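Local coordinates for hypothetical protein AGR_pAT_315 (Agrobacterium tumefaciens str. C58, PDB 1VQY) that is of unknown function but belongs to the NIPSNAP family, grouped with the dimeric alpha/beta-barrel proteins, at residues Gln86-Gln89 against Ala90-Pro93. Numbering follows the deposited sequence.
Sequences QRWQ and AFIP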
ATOM      1  N   GLN B  86      -8.355 -20.035  29.482  1.00 22.33           N
ATOM      2  CA  GLN B  86      -7.054 -20.544  29.886  1.00 21.79           C
ATOM      3  C   GLN B  86      -6.353 -21.335  28.802  1.00 20.91           C
ATOM      4  O   GLN B  86      -5.162 -21.154  28.594  1.00 22.25           O
ATOM      5  CB  GLN B  86      -7.218 -21.418  31.101  1.00 22.52           C
ATOM      6  CG  GLN B  86      -5.928 -21.749  31.782  1.00 27.39           C
ATOM      7  CD  GLN B  86      -6.100 -21.784  33.274  1.00 29.45           C
ATOM      8  OE1 GLN B  86      -6.624 -22.754  33.825  1.00 33.02           O
ATOM      9  NE2 GLN B  86      -5.688 -20.710  33.938  1.00 28.26           N
ATOM     10  N   ARG B  87      -7.093 -22.205  28.116  1.00 19.65           N
ATOM     11  CA  ARG B  87      -6.556 -22.940  26.971  1.00 20.68           C
ATOM     12  C   ARG B  87      -6.101 -21.981  25.867  1.00 19.96           C
ATOM     13  O   ARG B  87      -5.040 -22.170  25.280  1.00 19.54           O
ATOM     14  CB  ARG B  87      -7.602 -23.916  26.411  1.00 21.65           C
ATOM     15  CG  ARG B  87      -8.062 -25.045  27.371  1.00 23.58           C
ATOM     16  CD  ARG B  87      -9.286 -25.782  26.810  1.00 22.93           C
ATOM     17  NE  ARG B  87     -10.409 -24.864  26.597  1.00 31.49           N
ATOM     18  CZ  ARG B  87     -11.475 -25.101  25.817  1.00 32.28           C
ATOM     19  NH1 ARG B  87     -11.597 -26.253  25.145  1.00 28.67           N
ATOM     20  NH2 ARG B  87     -12.435 -24.174  25.704  1.00 27.37           N
ATOM     21  N   TRP B  88      -6.900 -20.949  25.596  1.00 18.79           N
ATOM     22  CA  TRP B  88      -6.525 -19.934  24.615  1.00 20.11           C
ATOM     23  C   TRP B  88      -5.233 -19.218  25.014  1.00 20.12           C
ATOM     24  O   TRP B  88      -4.368 -18.983  24.177  1.00 20.42           O
ATOM     25  CB  TRP B  88      -7.659 -18.913  24.398  1.00 19.43           C
ATOM     26  CG  TRP B  88      -7.433 -17.990  23.245  1.00 17.84           C
ATOM     27  CD1 TRP B  88      -7.131 -16.671  23.314  1.00 19.79           C
ATOM     28  CD2 TRP B  88      -7.476 -18.318  21.844  1.00 20.05           C
ATOM     29  NE1 TRP B  88      -6.988 -16.142  22.041  1.00 20.46           N
ATOM     30  CE2 TRP B  88      -7.196 -17.130  21.124  1.00 18.45           C
ATOM     31  CE3 TRP B  88      -7.735 -19.493  21.129  1.00 20.30           C
ATOM     32  CZ2 TRP B  88      -7.154 -17.087  19.736  1.00 18.87           C
ATOM     33  CZ3 TRP B  88      -7.702 -19.444  19.736  1.00 18.93           C
ATOM     34  CH2 TRP B  88      -7.406 -18.255  19.059  1.00 17.76           C
ATOM     35  N   GLN B  89      -5.098 -18.882  26.289  1.00 20.33           N
ATOM     36  CA  GLN B  89      -3.931 -18.128  26.740  1.00 20.91           C
ATOM     37  C   GLN B  89      -2.645 -18.897  26.495  1.00 20.98           C
ATOM     38  O   GLN B  89      -1.611 -18.302  26.149  1.00 20.90           O
ATOM     39  CB  GLN B  89      -4.072 -17.756  28.211  1.00 20.96           C
ATOM     40  CG  GLN B  89      -5.050 -16.592  28.414  1.00 22.15           C
ATOM     41  CD  GLN B  89      -5.312 -16.291  29.878  1.00 23.35           C
ATOM     42  OE1 GLN B  89      -4.807 -16.987  30.770  1.00 25.79           O
ATOM     43  NE2 GLN B  89      -6.107 -15.247  30.136  1.00 22.89           N
ATOM     44  N   ALA B  90      -2.725 -20.218  26.658  1.00 20.13           N
ATOM     45  CA  ALA B  90      -1.611 -21.109  26.354  1.00 20.36           C
ATOM     46  C   ALA B  90      -1.430 -21.334  24.836  1.00 21.17           C
ATOM     47  O   ALA B  90      -0.329 -21.646  24.379  1.00 22.76           O
ATOM     48  CB  ALA B  90      -1.806 -22.452  27.085  1.00 18.85           C
ATOM     49  N   PHE B  91      -2.502 -21.162  24.062  1.00 21.49           N
ATOM     50  CA  PHE B  91      -2.485 -21.445  22.614  1.00 21.13           C
ATOM     51  C   PHE B  91      -2.059 -20.266  21.726  1.00 21.18           C
ATOM     52  O   PHE B  91      -1.319 -20.443  20.732  1.00 21.07           O
ATOM     53  CB  PHE B  91      -3.861 -21.945  22.130  1.00 19.91           C
ATOM     54  CG  PHE B  91      -3.964 -22.040  20.639  1.00 19.96           C
ATOM     55  CD1 PHE B  91      -3.485 -23.151  19.974  1.00 17.89           C
ATOM     56  CD2 PHE B  91      -4.492 -20.983  19.888  1.00 22.21           C
ATOM     57  CE1 PHE B  91      -3.548 -23.223  18.578  1.00 20.50           C
ATOM     58  CE2 PHE B  91      -4.567 -21.052  18.493  1.00 19.67           C
ATOM     59  CZ  PHE B  91      -4.091 -22.173  17.839  1.00 18.71           C
ATOM     60  N   ILE B  92      -2.553 -19.081  22.059  1.00 20.37           N
ATOM     61  CA  ILE B  92      -2.397 -17.911  21.189  1.00 20.86           C
ATOM     62  C   ILE B  92      -0.946 -17.372  21.006  1.00 20.52           C
ATOM     63  O   ILE B  92      -0.608 -16.877  19.924  1.00 19.46           O
ATOM     64  CB  ILE B  92      -3.409 -16.785  21.590  1.00 20.65           C
ATOM     65  CG1 ILE B  92      -3.408 -15.636  20.566  1.00 23.54           C
ATOM     66  CG2 ILE B  92      -3.122 -16.254  22.962  1.00 20.49           C
ATOM     67  CD1 ILE B  92      -3.741 -16.071  19.127  1.00 26.37           C
ATOM     68  N   PRO B  93      -0.083 -17.496  22.033  1.00 21.14           N
ATOM     69  CA  PRO B  93       1.288 -17.065  21.813  1.00 22.53           C
ATOM     70  C   PRO B  93       2.021 -17.929  20.784  1.00 22.93           C
ATOM     71  O   PRO B  93       2.916 -17.435  20.109  1.00 25.46           O
ATOM     72  CB  PRO B  93       1.954 -17.227  23.192  1.00 22.27           C
ATOM     73  CG  PRO B  93       0.842 -17.407  24.166  1.00 21.65           C
ATOM     74  CD  PRO B  93      -0.258 -18.040  23.392  1.00 23.10           C
TER
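Trp88 carries its CG anti to the backbone N (chi1 -170°), which sets the indole beside its own carbonyl carbon, toward the next turn of the helix; Phe91 CG and Ile92 CG1 are likewise anti, and their torsions turn those side chains to meet it. Ile92 lies over one face of the indole: its CB stands 3.9 Å from the centroid of the Trp88 five-membered ring, a CH-pi contact. Beyond it CG1 swings CD1 along the same ring system, to 3.6 Å from CZ2 of Trp88. Phe91 meets the benzo part instead, its CD2 3.6 Å from Trp88 CZ3, with the two ring planes inclined at 38° in an oblique pairing. All of this is i to i+3 and i to i+4 packing within helix 86-96, one of the helices that accompany the four-stranded antiparallel sheet in this ferredoxin-like, dimeric alpha/beta-barrel type of domain. Trp88 and Phe91 are buried and face helix 27-46, touching Gln42 and Leu33 respectively, while Gln86, Gln89 and Ala90 are exposed. Trp88 O receives Ile92 N at 2.8 Å and also a weak bond from Phe91 N, which shares itself weakly with Arg87 O; Ala90 N reaches Gln86 O at 3.3 Å. The run of i to i+4 bonds is interrupted at Pro93, since its ring nitrogen has no hydrogen to give, and CD sits 3.1 Å from Gln89 O, where the helix kinks. The amide of Gln89 turns back toward the preceding helix, NE2 donating to Ala83 O.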